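Local coordinates for protein multi-copper Oxidase CueO (Ochrobactrum, PDB 6EVG) that oxidises phenolic substrates such as lignin model compounds and lignosulfonate, probably passing the electrons through its copper centres to dioxygen, as laccases do, at residues S218-I224 with Y270-F276; R231-R236 with D295-M299; R241-V245 with P256-L262. All blocks are in the same frame, centred on the assembly; numbering follows the deposited sequence.

Contact 1. Residues S218-I224 with Y270-F276; sequences SIVRLRI and YEVLVDF
Glu271 OE1 is the polar focus of this strand pair. Arg221 grips Glu271 OE1 side-on, NE and NH2 each 2.8 Å from that oxygen, and the carboxylate lies only 11° from the guanidinium plane. NH2 takes the syn lone pair of OE1, whereas NE meets the oxygen almost end-on to its C-O bond. Arg221 reaches it because its chain is extended throughout, CG standing opposite the backbone N (chi1 -180°). Arg223 adds charge alone: Glu271 OE1 sits over one face of the Arg223 guanidinium, 3.3 Å from Arg223 NH1, and no N-H is aimed at it. Arg223 NH2 lies over the centre of the Arg221 guanidinium, and three carboxylates gather round the pair: Glu271, with Asp157 taking Arg221 NH1 and Asp170 taking Arg223 NE. A leucine in place of Arg221 would probably leave Glu271 OE1 without the two N-H donors of that arginine and take from Asp157 its salt-bridge partner there.

On the same face, Leu273 CD2 lies against Arg221 CB at 3.7 Å, and Ile219 CD1 rests on the carboxylate carbon of Asp275, whose OD1 is hydrogen-bonded to Ser277. The other face is largely apolar: Leu222 CB meets Val272 CG2 at 3.8 Å, and Val220 CG2 approaches the Phe276 ring obliquely. Between the faces, Val220–Val274, Leu222–Val272 and Ile224–Tyr270 are hydrogen-bonded pairs, each with both N-H···O bonds formed. With directions 151° apart, the strands form the antiparallel centre of a sheet in a cupredoxin-type domain, the beta-sandwich of multicopper oxidases.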
loop_
_atom_site.group_PDB
_atom_site.type_symbol
_atom_site.label_atom_id
_atom_site.label_comp_id
_atom_site.label_asym_id
_atom_site.label_seq_id
_atom_site.Cartn_x
_atom_site.Cartn_y
_atom_site.Cartn_z
ATOM N N SER A 218 -18.935 -18.552 7.209
ATOM C CA SER A 218 -19.118 -17.530 8.203
ATOM C C SER A 218 -18.631 -16.190 7.615
ATOM O O SER A 218 -18.272 -16.109 6.447
ATOM C CB SER A 218 -18.385 -17.911 9.505
ATOM O OG SER A 218 -16.992 -17.952 9.299
ATOM N N ILE A 219 -18.562 -15.204 8.480
ATOM C CA ILE A 219 -18.016 -13.875 8.076
ATOM C C ILE A 219 -16.491 -13.943 8.123
ATOM O O ILE A 219 -15.878 -14.333 9.134
ATOM C CB ILE A 219 -18.523 -12.788 9.039
ATOM C CG1 ILE A 219 -20.007 -12.721 9.201
ATOM C CG2 ILE A 219 -17.929 -11.424 8.621
ATOM C CD1 ILE A 219 -20.718 -12.467 7.994
ATOM N N VAL A 220 -15.873 -13.548 7.002
ATOM C CA VAL A 220 -14.434 -13.581 6.833
ATOM C C VAL A 220 -13.937 -12.176 6.574
ATOM O O VAL A 220 -14.492 -11.435 5.784
ATOM C CB VAL A 220 -14.081 -14.548 5.689
ATOM C CG1 VAL A 220 -12.598 -14.472 5.289
ATOM C CG2 VAL A 220 -14.455 -15.958 6.069
ATOM N N ARG A 221 -12.820 -11.837 7.231
ATOM C CA ARG A 221 -12.123 -10.559 7.046
ATOM C C ARG A 221 -11.002 -10.740 6.040
ATOM O O ARG A 221 -10.138 -11.615 6.235
ATOM C CB ARG A 221 -11.598 -10.126 8.395
ATOM C CG ARG A 221 -10.844 -8.851 8.509
ATOM C CD ARG A 221 -10.427 -8.718 10.034
ATOM N NE ARG A 221 -9.889 -7.425 10.354
ATOM C CZ ARG A 221 -9.580 -7.129 11.624
ATOM N NH1 ARG A 221 -9.804 -8.047 12.588
ATOM N NH2 ARG A 221 -9.073 -5.946 11.899
ATOM N N LEU A 222 -11.018 -9.913 4.996
ATOM C CA LEU A 222 -9.947 -9.897 3.988
ATOM C C LEU A 222 -9.260 -8.557 4.128
ATOM O O LEU A 222 -9.871 -7.494 4.045
ATOM C CB LEU A 222 -10.545 -10.035 2.573
ATOM C CG LEU A 222 -11.436 -11.275 2.351
ATOM C CD1 LEU A 222 -12.081 -11.225 0.963
ATOM C CD2 LEU A 222 -10.651 -12.558 2.520
ATOM N N ARG A 223 -7.931 -8.610 4.345
ATOM C CA ARG A 223 -7.112 -7.415 4.500
ATOM C C ARG A 223 -6.387 -7.247 3.169
ATOM O O ARG A 223 -5.449 -7.989 2.854
ATOM C CB ARG A 223 -6.167 -7.536 5.664
ATOM C CG ARG A 223 -6.859 -7.805 6.993
ATOM C CD ARG A 223 -5.989 -7.503 8.155
ATOM N NE ARG A 223 -6.446 -8.045 9.406
ATOM C CZ ARG A 223 -6.262 -7.470 10.598
ATOM N NH1 ARG A 223 -5.909 -6.185 10.679
ATOM N NH2 ARG A 223 -6.423 -8.192 11.658
ATOM N N ILE A 224 -6.869 -6.300 2.332
ATOM C CA ILE A 224 -6.472 -6.207 0.932
ATOM C C ILE A 224 -5.488 -5.026 0.768
ATOM O O ILE A 224 -5.774 -3.915 1.153
ATOM C CB ILE A 224 -7.674 -6.000 0.014
ATOM C CG1 ILE A 224 -8.751 -7.111 0.269
ATOM C CG2 ILE A 224 -7.208 -6.025 -1.444
ATOM C CD1 ILE A 224 -10.028 -6.930 -0.555
ATOM N N TYR A 270 -7.547 -1.810 2.209
ATOM C CA TYR A 270 -8.909 -1.846 2.722
ATOM C C TYR A 270 -9.107 -3.200 3.421
ATOM O O TYR A 270 -8.724 -4.250 2.887
ATOM C CB TYR A 270 -9.950 -1.716 1.613
ATOM C CG TYR A 270 -9.982 -0.328 1.002
ATOM C CD1 TYR A 270 -10.729 0.679 1.582
ATOM C CD2 TYR A 270 -9.227 -0.009 -0.107
ATOM C CE1 TYR A 270 -10.748 1.963 1.025
ATOM C CE2 TYR A 270 -9.244 1.257 -0.670
ATOM C CZ TYR A 270 -9.998 2.226 -0.080
ATOM O OH TYR A 270 -9.994 3.543 -0.584
ATOM N N GLU A 271 -9.764 -3.143 4.578
ATOM C CA GLU A 271 -10.208 -4.383 5.256
ATOM C C GLU A 271 -11.711 -4.521 5.013
ATOM O O GLU A 271 -12.468 -3.552 5.244
ATOM C CB GLU A 271 -9.919 -4.340 6.737
ATOM C CG GLU A 271 -8.460 -4.091 7.110
ATOM C CD GLU A 271 -8.187 -4.179 8.580
ATOM O OE1 GLU A 271 -8.669 -5.108 9.230
ATOM O OE2 GLU A 271 -7.522 -3.277 9.101
ATOM N N VAL A 272 -12.103 -5.688 4.510
ATOM C CA VAL A 272 -13.503 -5.933 4.166
ATOM C C VAL A 272 -13.964 -7.215 4.808
ATOM O O VAL A 272 -13.207 -8.156 5.054
ATOM C CB VAL A 272 -13.685 -5.993 2.659
ATOM C CG1 VAL A 272 -13.225 -4.701 2.003
ATOM C CG2 VAL A 272 -13.094 -7.213 2.019
ATOM N N LEU A 273 -15.264 -7.258 5.108
ATOM C CA LEU A 273 -15.903 -8.500 5.578
ATOM C C LEU A 273 -16.792 -9.024 4.469
ATOM O O LEU A 273 -17.590 -8.286 3.901
ATOM C CB LEU A 273 -16.724 -8.242 6.839
ATOM C CG LEU A 273 -16.039 -7.623 8.020
ATOM C CD1 LEU A 273 -16.905 -7.538 9.240
ATOM C CD2 LEU A 273 -14.742 -8.180 8.383
ATOM N N VAL A 274 -16.697 -10.336 4.253
ATOM C CA VAL A 274 -17.485 -11.040 3.256
ATOM C C VAL A 274 -18.172 -12.203 3.961
ATOM O O VAL A 274 -17.558 -12.922 4.714
ATOM C CB VAL A 274 -16.612 -11.530 2.073
ATOM C CG1 VAL A 274 -17.442 -12.361 1.089
ATOM C CG2 VAL A 274 -15.936 -10.371 1.386
ATOM N N ASP A 275 -19.482 -12.360 3.703
ATOM C CA ASP A 275 -20.259 -13.445 4.305
ATOM C C ASP A 275 -20.225 -14.656 3.411
ATOM O O ASP A 275 -20.791 -14.640 2.320
ATOM C CB ASP A 275 -21.694 -12.974 4.553
ATOM C CG ASP A 275 -22.492 -13.950 5.412
ATOM O OD1 ASP A 275 -22.024 -15.020 5.731
ATOM O OD2 ASP A 275 -23.601 -13.519 5.789
ATOM N N PHE A 276 -19.599 -15.743 3.889
ATOM C CA PHE A 276 -19.517 -17.024 3.173
ATOM C C PHE A 276 -20.521 -18.049 3.696
ATOM O O PHE A 276 -20.458 -19.227 3.336
ATOM C CB PHE A 276 -18.072 -17.537 3.169
ATOM C CG PHE A 276 -17.132 -16.718 2.315
ATOM C CD1 PHE A 276 -17.073 -16.870 0.936
ATOM C CD2 PHE A 276 -16.274 -15.836 2.887
ATOM C CE1 PHE A 276 -16.152 -16.122 0.188
ATOM C CE2 PHE A 276 -15.345 -15.124 2.133
ATOM C CZ PHE A 276 -15.310 -15.224 0.799
#

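Contact 2. Residues R231-R236 with D295-M299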
loop_
_atom_site.group_PDB
_atom_site.type_symbol
_atom_site.label_atom_id
_atom_site.label_comp_id
_atom_site.label_asym_id
_atom_site.label_seq_id
_atom_site.Cartn_x
_atom_site.Cartn_y
_atom_site.Cartn_z
ATOM N N ARG A 231 -0.829 -0.781 -11.604
ATOM C CA ARG A 231 -2.192 -1.213 -11.880
ATOM C C ARG A 231 -3.116 -0.833 -10.738
ATOM O O ARG A 231 -2.797 -1.106 -9.567
ATOM C CB ARG A 231 -2.223 -2.712 -12.058
ATOM C CG ARG A 231 -3.588 -3.308 -12.333
ATOM C CD ARG A 231 -3.545 -4.782 -12.660
ATOM N NE ARG A 231 -2.928 -5.076 -13.932
ATOM C CZ ARG A 231 -3.568 -5.166 -15.103
ATOM N NH1 ARG A 231 -4.881 -4.955 -15.158
ATOM N NH2 ARG A 231 -2.917 -5.481 -16.197
ATOM N N ASN A 232 -4.306 -0.312 -11.055
ATOM C CA ASN A 232 -5.404 -0.164 -10.111
ATOM C C ASN A 232 -6.288 -1.400 -10.212
ATOM O O ASN A 232 -6.561 -1.914 -11.316
ATOM C CB ASN A 232 -6.237 1.055 -10.403
ATOM C CG ASN A 232 -5.433 2.327 -10.327
ATOM O OD1 ASN A 232 -4.708 2.547 -9.359
ATOM N ND2 ASN A 232 -5.555 3.186 -11.350
ATOM N N PHE A 233 -6.736 -1.915 -9.057
ATOM C CA PHE A 233 -7.672 -3.012 -9.031
ATOM C C PHE A 233 -9.051 -2.477 -8.727
ATOM O O PHE A 233 -9.210 -1.518 -7.980
ATOM C CB PHE A 233 -7.247 -4.079 -7.998
ATOM C CG PHE A 233 -5.988 -4.781 -8.382
ATOM C CD1 PHE A 233 -5.965 -5.827 -9.252
ATOM C CD2 PHE A 233 -4.750 -4.344 -7.870
ATOM C CE1 PHE A 233 -4.802 -6.468 -9.624
ATOM C CE2 PHE A 233 -3.573 -4.941 -8.280
ATOM C CZ PHE A 233 -3.589 -6.004 -9.132
ATOM N N HIS A 234 -10.091 -3.129 -9.307
ATOM C CA HIS A 234 -11.469 -2.703 -9.109
ATOM C C HIS A 234 -12.217 -4.029 -8.862
ATOM O O HIS A 234 -12.650 -4.671 -9.837
ATOM C CB HIS A 234 -11.999 -1.951 -10.336
ATOM C CG HIS A 234 -11.149 -0.816 -10.785
ATOM N ND1 HIS A 234 -11.157 0.428 -10.177
ATOM C CD2 HIS A 234 -10.252 -0.755 -11.793
ATOM C CE1 HIS A 234 -10.281 1.210 -10.813
ATOM N NE2 HIS A 234 -9.730 0.515 -11.804
ATOM N N VAL A 235 -12.302 -4.437 -7.605
ATOM C CA VAL A 235 -12.584 -5.827 -7.290
ATOM C C VAL A 235 -14.020 -6.075 -6.899
ATOM O O VAL A 235 -14.621 -5.292 -6.156
ATOM C CB VAL A 235 -11.625 -6.409 -6.216
ATOM C CG1 VAL A 235 -10.178 -6.260 -6.623
ATOM C CG2 VAL A 235 -11.851 -5.843 -4.874
ATOM N N ARG A 236 -14.551 -7.190 -7.361
ATOM C CA ARG A 236 -15.868 -7.677 -6.931
ATOM C C ARG A 236 -15.759 -9.173 -6.727
ATOM O O ARG A 236 -14.842 -9.820 -7.235
ATOM C CB ARG A 236 -16.995 -7.356 -7.963
ATOM C CG ARG A 236 -16.841 -8.105 -9.273
ATOM C CD ARG A 236 -18.141 -8.126 -10.050
ATOM N NE ARG A 236 -18.007 -8.747 -11.338
ATOM C CZ ARG A 236 -18.954 -9.380 -11.991
ATOM N NH1 ARG A 236 -20.118 -9.638 -11.431
ATOM N NH2 ARG A 236 -18.675 -9.889 -13.187
ATOM N N ASP A 295 -13.777 -8.106 -16.842
ATOM C CA ASP A 295 -13.230 -8.660 -15.591
ATOM C C ASP A 295 -12.221 -9.760 -15.866
ATOM O O ASP A 295 -12.413 -10.640 -16.719
ATOM C CB ASP A 295 -14.370 -9.186 -14.708
ATOM C CG ASP A 295 -14.988 -8.142 -13.813
ATOM O OD1 ASP A 295 -14.239 -7.356 -13.237
ATOM O OD2 ASP A 295 -16.263 -8.194 -13.564
ATOM N N LEU A 296 -11.168 -9.731 -15.057
ATOM C CA LEU A 296 -10.108 -10.729 -15.019
ATOM C C LEU A 296 -10.170 -11.468 -13.673
ATOM O O LEU A 296 -10.467 -10.868 -12.639
ATOM C CB LEU A 296 -8.741 -10.055 -15.164
ATOM C CG LEU A 296 -8.524 -9.220 -16.414
ATOM C CD1 LEU A 296 -7.166 -8.537 -16.364
ATOM C CD2 LEU A 296 -8.675 -10.047 -17.656
ATOM N N HIS A 297 -9.841 -12.752 -13.709
ATOM C CA HIS A 297 -9.826 -13.586 -12.513
ATOM C C HIS A 297 -8.604 -13.246 -11.622
ATOM O O HIS A 297 -7.463 -13.196 -12.112
ATOM C CB HIS A 297 -9.732 -15.043 -12.924
ATOM C CG HIS A 297 -9.827 -16.001 -11.793
ATOM N ND1 HIS A 297 -11.018 -16.361 -11.213
ATOM C CD2 HIS A 297 -8.855 -16.682 -11.140
ATOM C CE1 HIS A 297 -10.753 -17.227 -10.237
ATOM N NE2 HIS A 297 -9.456 -17.448 -10.182
ATOM N N LEU A 298 -8.863 -13.051 -10.334
ATOM C CA LEU A 298 -7.811 -12.964 -9.329
ATOM C C LEU A 298 -7.602 -14.257 -8.565
ATOM O O LEU A 298 -6.496 -14.757 -8.458
ATOM C CB LEU A 298 -8.064 -11.810 -8.354
ATOM C CG LEU A 298 -7.753 -10.413 -8.934
ATOM C CD1 LEU A 298 -8.403 -9.336 -8.101
ATOM C CD2 LEU A 298 -6.228 -10.189 -8.908
ATOM N N MET A 299 -8.681 -14.787 -7.949
ATOM C CA MET A 299 -8.581 -15.958 -7.106
ATOM C C MET A 299 -9.962 -16.532 -6.847
ATOM O O MET A 299 -10.968 -15.880 -7.190
ATOM C CB MET A 299 -7.893 -15.625 -5.767
ATOM C CG MET A 299 -8.674 -14.658 -4.919
ATOM S SD MET A 299 -7.981 -14.382 -3.283
ATOM C CE MET A 299 -8.241 -15.948 -2.517
#
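Leu298, Asp295 and Arg236 bury the most surface here, and they divide the contact into an apolar and a charged half. Leu298 touches two residues of the 231-236 segment with its two methyls. Leu298 CD1 packs on Val235 CG1 at 3.8 Å, the side chains crossing at about a right angle, while Leu298 CD2 reaches Phe233 CE1 at 4.0 Å, oblique to the ring. Leu298 CG lies opposite the carbonyl carbon, which turns the two methyls one to each residue. Leu203 and Leu175 extend this apolar patch, the first against Leu298, the second against Phe233 and Val235.

The charged half is a salt bridge made by a single oxygen. Asp295 OD2 receives Arg236 NE at 2.9 Å and Arg236 NH2 at 3.0 Å, a side-on grip in which both nitrogens converge on one atom. The fit is imperfect: the guanidinium and carboxylate planes are 28° apart, both N-H bonds are well bent, and NE comes to OD2 from above the carboxylate plane. Arg236 starts with CG between its backbone N and carbonyl carbon (chi1 67°) and then runs extended, which takes NE across to Asp295. Asp295 OD1 is held by Arg261 and Arg236 NH1 by Asn240, so the bridge has second partners at both ends.

Strands 233-237 and 295-303 flank strand 282-287 in the second sheet of the domain, and Leu298 and Met299 make a classic beta bulge opposite Leu284. The segments run 77° apart and touch through side chains, across strand 282-287, which is backbone-bonded to both. The chemistry is thus a buried leucine beside a carboxylate whose two oxygens are shared by two arginines, an environment likely to favour its ionised form.

Contact 3. Residues R241-V245 with P256-L262; sequences RPLLV and PEPVERL
Val245 CG2 and Val259 CG2 meet at 4.0 Å on the face of the hairpin that also carries Leu243. Around this pair Leu243 CD1 comes to 4.1 Å from Leu262 CB, the two leucines meeting at a slant, and Val245 CG2 lies a little farther off, 4.3 Å from Leu262 CD1. Val272 and Val274 of the adjoining strand touch Val245 and Leu243, and Val235 of the second sheet touches Leu262. Val245 places CG2 opposite its carbonyl carbon (chi1 -176° puts CG1 opposite the backbone N), which turns that methyl to Val259.

On the other side Leu244 packs among prolines. Leu244 CD1 lies on Pro256 CB at 3.7 Å and also touches the peptide joining Glu257 to Pro258, while at the far end Pro242 CB meets Pro258 CB at 4.0 Å. Leu244 and Pro258 form the non-hydrogen-bonded pair of the hairpin, so the missing amide hydrogen of the proline costs no bond between the strands.

Backbone bonds join the two strands, 251-259 being outermost in the seven-stranded sheet and 243-248 lying between it and 269-275. Leu243 and Val259 exchange two, and Leu243 N points at Val259 O with an N-H···O angle of 173°. Val245 and Glu257 pair less evenly: Val245 N stands above the carbonyl plane of Glu257 O, and the return bond from Glu257 N to Val245 O stretches to 3.2 Å. One water donates to both Arg241 O and Glu260 O, each at 2.8 Å, bridging the two segments beyond the last pair.

The hairpin is thus held by main-chain bonds and apolar contacts. No charged groups pair across it: Glu257 turns to His456, Arg241 to Asp239 and Arg261 to Asp295, and water takes over where direct pairing stops.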
loop_
_atom_site.group_PDB
_atom_site.type_symbol
_atom_site.label_atom_id
_atom_site.label_comp_id
_atom_site.label_asym_id
_atom_site.label_seq_id
_atom_site.Cartn_x
_atom_site.Cartn_y
_atom_site.Cartn_z
ATOM N N ARG A 241 -21.761 -10.435 -4.235
ATOM C CA ARG A 241 -22.063 -10.280 -2.811
ATOM C C ARG A 241 -21.312 -9.099 -2.248
ATOM O O ARG A 241 -20.217 -8.736 -2.685
ATOM C CB ARG A 241 -21.809 -11.582 -2.057
ATOM C CG ARG A 241 -20.352 -11.948 -1.907
ATOM C CD ARG A 241 -20.167 -13.264 -1.160
ATOM N NE ARG A 241 -20.582 -14.373 -2.007
ATOM C CZ ARG A 241 -20.564 -15.605 -1.604
ATOM N NH1 ARG A 241 -20.163 -15.883 -0.359
ATOM N NH2 ARG A 241 -20.860 -16.544 -2.461
ATOM N N PRO A 242 -21.883 -8.458 -1.235
ATOM C CA PRO A 242 -21.286 -7.217 -0.740
ATOM C C PRO A 242 -19.943 -7.448 -0.047
ATOM O O PRO A 242 -19.731 -8.468 0.633
ATOM C CB PRO A 242 -22.329 -6.695 0.268
ATOM C CG PRO A 242 -23.251 -7.738 0.467
ATOM C CD PRO A 242 -23.188 -8.727 -0.604
ATOM N N LEU A 243 -19.086 -6.469 -0.217
ATOM C CA LEU A 243 -17.837 -6.317 0.513
ATOM C C LEU A 243 -18.086 -5.264 1.574
ATOM O O LEU A 243 -18.250 -4.074 1.215
ATOM C CB LEU A 243 -16.674 -5.971 -0.384
ATOM C CG LEU A 243 -16.494 -6.787 -1.695
ATOM C CD1 LEU A 243 -15.375 -6.149 -2.497
ATOM C CD2 LEU A 243 -16.544 -8.259 -1.543
ATOM N N LEU A 244 -18.151 -5.643 2.846
ATOM C CA LEU A 244 -18.425 -4.678 3.890
ATOM C C LEU A 244 -17.090 -4.021 4.308
ATOM O O LEU A 244 -16.271 -4.658 4.961
ATOM C CB LEU A 244 -19.113 -5.316 5.090
ATOM C CG LEU A 244 -19.401 -4.345 6.255
ATOM C CD1 LEU A 244 -20.430 -3.294 5.848
ATOM C CD2 LEU A 244 -19.884 -5.126 7.435
ATOM N N VAL A 245 -16.888 -2.772 3.893
ATOM C CA VAL A 245 -15.599 -2.126 4.184
ATOM C C VAL A 245 -15.614 -1.612 5.608
ATOM O O VAL A 245 -16.468 -0.782 5.971
ATOM C CB VAL A 245 -15.309 -0.984 3.197
ATOM C CG1 VAL A 245 -13.898 -0.462 3.526
ATOM C CG2 VAL A 245 -15.387 -1.428 1.763
ATOM N N PRO A 256 -19.305 1.214 8.881
ATOM C CA PRO A 256 -18.900 0.322 7.775
ATOM C C PRO A 256 -19.907 0.377 6.625
ATOM O O PRO A 256 -21.164 0.400 6.829
ATOM C CB PRO A 256 -18.875 -1.048 8.408
ATOM C CG PRO A 256 -18.446 -0.783 9.830
ATOM C CD PRO A 256 -19.090 0.583 10.190
ATOM N N GLU A 257 -19.398 0.304 5.399
ATOM C CA GLU A 257 -20.177 0.477 4.208
ATOM C C GLU A 257 -20.070 -0.722 3.296
ATOM O O GLU A 257 -18.980 -1.062 2.906
ATOM C CB GLU A 257 -19.643 1.722 3.435
ATOM C CG GLU A 257 -20.490 2.007 2.168
ATOM C CD GLU A 257 -19.923 3.039 1.201
ATOM O OE1 GLU A 257 -18.754 3.450 1.300
ATOM O OE2 GLU A 257 -20.668 3.391 0.258
ATOM N N PRO A 258 -21.211 -1.336 2.862
ATOM C CA PRO A 258 -21.124 -2.366 1.833
ATOM C C PRO A 258 -20.919 -1.776 0.476
ATOM O O PRO A 258 -21.618 -0.804 0.091
ATOM C CB PRO A 258 -22.459 -3.107 1.950
ATOM C CG PRO A 258 -23.377 -2.064 2.483
ATOM C CD PRO A 258 -22.591 -1.076 3.305
ATOM N N VAL A 259 -20.006 -2.339 -0.267
ATOM C CA VAL A 259 -19.814 -1.974 -1.658
ATOM C C VAL A 259 -19.888 -3.227 -2.518
ATOM O O VAL A 259 -19.584 -4.319 -2.063
ATOM C CB VAL A 259 -18.546 -1.199 -1.922
ATOM C CG1 VAL A 259 -18.449 0.068 -1.079
ATOM C CG2 VAL A 259 -17.363 -2.027 -1.700
ATOM N N GLU A 260 -20.360 -3.050 -3.753
ATOM C CA GLU A 260 -20.375 -4.179 -4.695
ATOM C C GLU A 260 -19.095 -4.326 -5.475
ATOM O O GLU A 260 -18.825 -5.425 -6.003
ATOM C CB GLU A 260 -21.590 -4.078 -5.608
ATOM C CG GLU A 260 -22.917 -4.055 -4.876
ATOM C CD GLU A 260 -24.065 -4.022 -5.876
ATOM O OE1 GLU A 260 -24.420 -2.892 -6.338
ATOM O OE2 GLU A 260 -24.524 -5.110 -6.225
ATOM N N ARG A 261 -18.319 -3.241 -5.600
ATOM C CA ARG A 261 -17.032 -3.290 -6.307
ATOM C C ARG A 261 -16.163 -2.235 -5.605
ATOM O O ARG A 261 -16.667 -1.204 -5.203
ATOM C CB ARG A 261 -17.162 -3.032 -7.801
ATOM C CG ARG A 261 -15.829 -3.280 -8.536
ATOM C CD ARG A 261 -15.921 -3.072 -9.975
ATOM N NE ARG A 261 -16.758 -4.051 -10.678
ATOM C CZ ARG A 261 -16.287 -5.074 -11.404
ATOM N NH1 ARG A 261 -15.011 -5.433 -11.342
ATOM N NH2 ARG A 261 -17.104 -5.754 -12.197
ATOM N N LEU A 262 -14.915 -2.568 -5.363
ATOM C CA LEU A 262 -13.994 -1.752 -4.558
ATOM C C LEU A 262 -12.726 -1.405 -5.338
ATOM O O LEU A 262 -12.039 -2.284 -5.811
ATOM C CB LEU A 262 -13.630 -2.532 -3.303
ATOM C CG LEU A 262 -12.545 -1.888 -2.399
ATOM C CD1 LEU A 262 -13.046 -0.574 -1.801
ATOM C CD2 LEU A 262 -12.227 -2.860 -1.282
HETATM O O HOH W 1 -18.995 -8.131 -5.148
#

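From the N terminus, the chain lays down 218-224, then 231-236, then 241-245, and turns back through the hairpin to 256-262, closing contact 3 first, across only ten residues. The chain then reaches 270-276, which closes contact 1, and lastly 295-299, which closes contact 2. Contact 3 thus falls within the spans of both others, whereas contacts 1 and 2 cross. Contacts 1 and 3 share one sheet, Leu273 N probably bonding to Leu244 O where strands 269-275 and 243-248 adjoin. Contact 2 belongs to the second sheet and is tied to contact 3 through Arg261 with Asp295 and Leu262 with Val235.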